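Local coordinates for protein pyruvate formate-lyase 2 (Archaeoglobus fulgidus, PDB 2F3O) that is of unknown function but belongs to the glycyl radical enzymes and probably acts as a lyase through a radical carried on a glycine, at residues A126-L131 with S498-Y503; V528-A533 with R618-G623. One frame throughout, in Å; residues are numbered along the deposited sequence.

Contact 1 (A126-L131 with S498-Y503); sequences AFAFPL and SNVLSY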
loop_
_atom_site.group_PDB
_atom_site.type_symbol
_atom_site.label_atom_id
_atom_site.label_comp_id
_atom_site.label_asym_id
_atom_site.label_seq_id
_atom_site.Cartn_x
_atom_site.Cartn_y
_atom_site.Cartn_z
ATOM N N ALA A 126 -26.381 -8.317 -18.135
ATOM C CA ALA A 126 -25.678 -8.206 -19.408
ATOM C C ALA A 126 -24.154 -8.043 -19.260
ATOM O O ALA A 126 -23.398 -8.583 -20.063
ATOM C CB ALA A 126 -26.251 -7.079 -20.221
ATOM N N PHE A 127 -23.718 -7.303 -18.240
ATOM C CA PHE A 127 -22.296 -7.194 -17.881
ATOM C C PHE A 127 -21.750 -8.510 -17.400
ATOM O O PHE A 127 -20.706 -8.939 -17.838
ATOM C CB PHE A 127 -22.075 -6.134 -16.789
ATOM C CG PHE A 127 -20.622 -5.759 -16.575
ATOM C CD1 PHE A 127 -20.111 -4.605 -17.134
ATOM C CD2 PHE A 127 -19.772 -6.558 -15.811
ATOM C CE1 PHE A 127 -18.798 -4.252 -16.928
ATOM C CE2 PHE A 127 -18.456 -6.222 -15.614
ATOM C CZ PHE A 127 -17.966 -5.065 -16.170
ATOM N N ALA A 128 -22.448 -9.143 -16.480
ATOM C CA ALA A 128 -21.931 -10.354 -15.887
ATOM C C ALA A 128 -21.970 -11.588 -16.774
ATOM O O ALA A 128 -21.146 -12.466 -16.604
ATOM C CB ALA A 128 -22.636 -10.628 -14.647
ATOM N N PHE A 129 -22.916 -11.666 -17.704
ATOM C CA PHE A 129 -23.063 -12.888 -18.512
ATOM C C PHE A 129 -21.802 -13.430 -19.209
ATOM O O PHE A 129 -21.484 -14.610 -19.024
ATOM C CB PHE A 129 -24.234 -12.822 -19.505
ATOM C CG PHE A 129 -24.554 -14.153 -20.129
ATOM C CD1 PHE A 129 -25.464 -15.019 -19.507
ATOM C CD2 PHE A 129 -23.940 -14.555 -21.324
ATOM C CE1 PHE A 129 -25.765 -16.271 -20.055
ATOM C CE2 PHE A 129 -24.227 -15.803 -21.888
ATOM C CZ PHE A 129 -25.149 -16.667 -21.248
ATOM N N PRO A 130 -21.065 -12.585 -19.984
ATOM C CA PRO A 130 -19.962 -13.221 -20.706
ATOM C C PRO A 130 -18.874 -13.728 -19.765
ATOM O O PRO A 130 -18.052 -14.537 -20.171
ATOM C CB PRO A 130 -19.434 -12.088 -21.585
ATOM C CG PRO A 130 -19.812 -10.888 -20.893
ATOM C CD PRO A 130 -21.115 -11.137 -20.278
ATOM N N LEU A 131 -18.935 -13.293 -18.506
ATOM C CA LEU A 131 -17.914 -13.550 -17.516
ATOM C C LEU A 131 -18.253 -14.719 -16.630
ATOM O O LEU A 131 -17.389 -15.198 -15.899
ATOM C CB LEU A 131 -17.759 -12.331 -16.623
ATOM C CG LEU A 131 -17.014 -11.117 -17.129
ATOM C CD1 LEU A 131 -17.061 -10.045 -16.062
ATOM C CD2 LEU A 131 -15.611 -11.545 -17.392
ATOM N N SER A 498 -21.167 -14.316 -7.278
ATOM C CA SER A 498 -21.548 -13.103 -6.609
ATOM C C SER A 498 -20.489 -12.042 -6.798
ATOM O O SER A 498 -20.795 -10.861 -6.861
ATOM C CB SER A 498 -21.749 -13.369 -5.129
ATOM O OG SER A 498 -21.800 -12.170 -4.384
ATOM N N ASN A 499 -19.240 -12.475 -6.896
ATOM C CA ASN A 499 -18.135 -11.566 -7.109
ATOM C C ASN A 499 -18.164 -10.951 -8.487
ATOM O O ASN A 499 -17.934 -9.748 -8.643
ATOM C CB ASN A 499 -16.817 -12.258 -6.837
ATOM C CG ASN A 499 -16.516 -12.336 -5.357
ATOM O OD1 ASN A 499 -17.081 -11.574 -4.576
ATOM N ND2 ASN A 499 -15.638 -13.245 -4.957
ATOM N N VAL A 500 -18.499 -11.758 -9.482
ATOM C CA VAL A 500 -18.658 -11.223 -10.821
ATOM C C VAL A 500 -19.783 -10.200 -10.813
ATOM O O VAL A 500 -19.619 -9.097 -11.303
ATOM C CB VAL A 500 -18.914 -12.323 -11.873
ATOM C CG1 VAL A 500 -19.262 -11.716 -13.218
ATOM C CG2 VAL A 500 -17.693 -13.203 -12.020
ATOM N N LEU A 501 -20.890 -10.541 -10.171
ATOM C CA LEU A 501 -22.021 -9.631 -10.055
ATOM C C LEU A 501 -21.690 -8.348 -9.290
ATOM O O LEU A 501 -22.263 -7.298 -9.591
ATOM C CB LEU A 501 -23.192 -10.345 -9.378
ATOM C CG LEU A 501 -24.321 -10.944 -10.221
ATOM C CD1 LEU A 501 -24.031 -10.809 -11.666
ATOM C CD2 LEU A 501 -24.611 -12.406 -9.862
ATOM N N SER A 502 -20.782 -8.428 -8.310
ATOM C CA SER A 502 -20.447 -7.264 -7.483
ATOM C C SER A 502 -19.577 -6.286 -8.251
ATOM O O SER A 502 -19.676 -5.069 -8.101
ATOM C CB SER A 502 -19.769 -7.670 -6.183
ATOM O OG SER A 502 -20.638 -7.405 -5.089
ATOM N N TYR A 503 -18.726 -6.848 -9.087
ATOM C CA TYR A 503 -17.971 -6.084 -10.033
ATOM C C TYR A 503 -18.947 -5.468 -11.048
ATOM O O TYR A 503 -18.819 -4.293 -11.414
ATOM C CB TYR A 503 -16.979 -7.028 -10.670
ATOM C CG TYR A 503 -16.193 -6.505 -11.837
ATOM C CD1 TYR A 503 -15.554 -5.265 -11.799
ATOM C CD2 TYR A 503 -16.027 -7.295 -12.969
ATOM C CE1 TYR A 503 -14.813 -4.821 -12.875
ATOM C CE2 TYR A 503 -15.293 -6.864 -14.041
ATOM C CZ TYR A 503 -14.683 -5.633 -14.002
ATOM O OH TYR A 503 -13.947 -5.236 -15.107
#
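Phe127 drives its edge into the face of Tyr503, an edge-to-face (T-shaped) pair with ring centroids 5.2 Å apart and planes at 84°. The CE2 and CZ corner of the phenylalanine does the touching: CE2 comes within 3.6 Å of Tyr503 CE2, close to the phenylalanine's own plane, while CZ lies over the tyrosine face. CG of Phe127 is anti to its backbone N (chi1 -168°), beside the carbonyl carbon, and the ring attached there meets Tyr503. Leu131 meets the same tyrosine differently, its CD1 standing at the ring edge, 4.2 Å from Tyr503 CE2. Beside the rings, Val500 CG1 is wedged between two partners, 3.8 Å from Ala128 CB and 3.8 Å from Leu131 CB. The CB of Leu501 points away, yet its CD1 turns back against the methyl of Ala128. All six touching side chains are buried, and no hydrogen bond crosses between 126-131 and 498-503. The polar end of Tyr503 is held from outside, OH being hydrogen-bonded to Ser194 OG of the second subunit; Pro38 and Ile41 of that second subunit pack on Phe127 and Leu131. The arrangement is apolar helix-to-helix packing at a subunit interface: the short helix 124-128 and the helical turn that follows rest on one flank of the long helix 477-508.

Contact 2 (V528-A533 with R618-G623); sequences VSRGGA and RNFRGG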
loop_
_atom_site.group_PDB
_atom_site.type_symbol
_atom_site.label_atom_id
_atom_site.label_comp_id
_atom_site.label_asym_id
_atom_site.label_seq_id
_atom_site.Cartn_x
_atom_site.Cartn_y
_atom_site.Cartn_z
ATOM N N VAL A 528 -20.059 3.113 -2.633
ATOM C CA VAL A 528 -20.403 1.902 -1.908
ATOM C C VAL A 528 -20.296 0.561 -2.667
ATOM O O VAL A 528 -19.886 -0.451 -2.090
ATOM C CB VAL A 528 -21.788 2.069 -1.255
ATOM C CG1 VAL A 528 -22.912 1.718 -2.195
ATOM C CG2 VAL A 528 -21.855 1.292 0.051
ATOM N N SER A 529 -20.587 0.557 -3.965
ATOM C CA SER A 529 -20.564 -0.666 -4.714
ATOM C C SER A 529 -19.145 -1.016 -5.130
ATOM O O SER A 529 -18.882 -2.085 -5.687
ATOM C CB SER A 529 -21.437 -0.522 -5.934
ATOM O OG SER A 529 -20.870 0.403 -6.810
ATOM N N ARG A 530 -18.228 -0.104 -4.858
ATOM C CA ARG A 530 -16.834 -0.290 -5.202
ATOM C C ARG A 530 -16.058 -0.604 -3.902
ATOM O O ARG A 530 -14.887 -0.982 -3.923
ATOM C CB ARG A 530 -16.344 0.974 -5.922
ATOM C CG ARG A 530 -14.872 1.033 -6.280
ATOM C CD ARG A 530 -14.558 0.241 -7.527
ATOM N NE ARG A 530 -15.178 0.828 -8.706
ATOM C CZ ARG A 530 -15.059 0.318 -9.925
ATOM N NH1 ARG A 530 -14.336 -0.790 -10.126
ATOM N NH2 ARG A 530 -15.656 0.920 -10.947
ATOM N N GLY A 531 -16.727 -0.471 -2.763
ATOM C CA GLY A 531 -16.122 -0.919 -1.537
ATOM C C GLY A 531 -15.748 0.130 -0.524
ATOM O O GLY A 531 -15.031 -0.170 0.409
ATOM N N GLY A 532 -16.244 1.352 -0.670
ATOM C CA GLY A 532 -15.913 2.430 0.261
ATOM C C GLY A 532 -16.366 2.292 1.708
ATOM O O GLY A 532 -15.944 3.084 2.543
ATOM N N ALA A 533 -17.218 1.308 2.024
ATOM C CA ALA A 533 -17.706 1.129 3.396
ATOM C C ALA A 533 -16.576 0.609 4.269
ATOM O O ALA A 533 -15.675 -0.012 3.733
ATOM C CB ALA A 533 -18.839 0.172 3.409
ATOM N N ARG A 618 -12.983 -14.300 -0.020
ATOM C CA ARG A 618 -13.061 -12.847 -0.051
ATOM C C ARG A 618 -13.885 -12.332 -1.204
ATOM O O ARG A 618 -13.896 -12.906 -2.286
ATOM C CB ARG A 618 -11.707 -12.192 -0.165
ATOM C CG ARG A 618 -10.550 -13.020 0.070
ATOM C CD ARG A 618 -9.491 -12.362 -0.697
ATOM N NE ARG A 618 -8.193 -12.709 -0.181
ATOM C CZ ARG A 618 -7.108 -11.961 -0.338
ATOM N NH1 ARG A 618 -7.177 -10.790 -0.985
ATOM N NH2 ARG A 618 -5.952 -12.380 0.170
ATOM N N ASN A 619 -14.545 -11.208 -0.982
ATOM C CA ASN A 619 -15.336 -10.642 -2.027
ATOM C C ASN A 619 -14.598 -9.528 -2.786
ATOM O O ASN A 619 -13.480 -9.117 -2.417
ATOM C CB ASN A 619 -16.678 -10.171 -1.471
ATOM C CG ASN A 619 -16.534 -9.004 -0.499
ATOM O OD1 ASN A 619 -15.429 -8.552 -0.208
ATOM N ND2 ASN A 619 -17.659 -8.508 0.001
ATOM N N PHE A 620 -15.265 -9.054 -3.837
ATOM C CA PHE A 620 -14.761 -8.053 -4.743
ATOM C C PHE A 620 -14.548 -6.738 -4.042
ATOM O O PHE A 620 -13.611 -6.006 -4.355
ATOM C CB PHE A 620 -15.758 -7.859 -5.876
ATOM C CG PHE A 620 -15.487 -6.649 -6.722
ATOM C CD1 PHE A 620 -14.440 -6.644 -7.621
ATOM C CD2 PHE A 620 -16.277 -5.523 -6.621
ATOM C CE1 PHE A 620 -14.186 -5.560 -8.398
ATOM C CE2 PHE A 620 -16.015 -4.428 -7.392
ATOM C CZ PHE A 620 -14.968 -4.450 -8.285
ATOM N N ARG A 621 -15.413 -6.443 -3.079
ATOM C CA ARG A 621 -15.324 -5.178 -2.368
ATOM C C ARG A 621 -14.278 -5.205 -1.266
ATOM O O ARG A 621 -14.227 -4.294 -0.455
ATOM C CB ARG A 621 -16.683 -4.723 -1.819
ATOM C CG ARG A 621 -17.648 -4.240 -2.878
ATOM C CD ARG A 621 -19.015 -3.920 -2.297
ATOM N NE ARG A 621 -19.832 -5.120 -2.170
ATOM C CZ ARG A 621 -20.100 -5.737 -1.020
ATOM N NH1 ARG A 621 -19.633 -5.266 0.139
ATOM N NH2 ARG A 621 -20.846 -6.832 -1.034
ATOM N N GLY A 622 -13.460 -6.241 -1.209
ATOM C CA GLY A 622 -12.260 -6.177 -0.398
ATOM C C GLY A 622 -12.390 -6.627 1.030
ATOM O O GLY A 622 -11.477 -6.444 1.821
ATOM N N GLY A 623 -13.540 -7.209 1.356
ATOM C CA GLY A 623 -13.776 -7.866 2.639
ATOM C C GLY A 623 -13.949 -9.354 2.418
ATOM O O GLY A 623 -13.339 -9.918 1.518
#
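The two loops come closest at Gly531 and Arg621, whose CA atoms are 4.4 Å apart, and no hydrogen bond joins 528-533 to 618-623. Gly531 has a positive phi of 113°, and its CA faces Arg621 CB. From there the arginine chain runs past the carbonyls of the opposing loop, CG 3.7 Å from Ser529 O and CD 3.6 Å from Val528 O. A bend at chi3 (-83°) then turns NE away from an extended course. The guanidinium is hydrogen-bonded through NH2 to Phe537 O and through NH1 to Asn536 OD1, while Asn619 ND2 sits 3.4 Å above one of its faces, toward the rim. Arg621 belongs to a type I beta turn, Asn619 to Gly622, that leads into strand 624-628; the other loop leads into the neighbouring parallel strand 535-543, so the arginine ties together the entrances to two adjacent strands of a parallel arrangement consistent with the alpha/beta barrel of glycyl radical enzymes. An alanine in place of Arg621 would probably leave Phe537 O and Asn536 OD1 without these donors and open a gap beside the carbonyls of Val528 and Ser529. Within the turn segment, Asn619 OD1 accepts Gly623 N at 2.8 Å in the plane of its carbonyl. Phe620 offers its ring edge to Arg530, Phe620 CZ lying 4.1 Å from Arg530 NH1, with guanidinium and ring planes 54° apart. Arg530 NH2 forms a salt bridge with Glu507, and Tyr188 of the second subunit packs on Phe620.

Overall arrangement
Contacts 1 and 2 have centres 15 Å apart and meet directly through helix 477-508. The helix turn that receives 126-131 also presents Asn499 to the 618-623 loop: its OD1 is 3.2 Å from Phe620 N and its ND2 3.2 Å from Arg618 O, both probable hydrogen bonds. Tyr503 serves both contacts, since its CD1 lies 3.7 Å from Phe620 CZ while one face and the CE2 edge serve contact 1. Contact 1 joins helices, while contact 2 joins the loops before strands 535-543 and 624-628; both touch the second subunit. A bound glycerol lies about 13 Å from the side chain of Arg621 in contact 2.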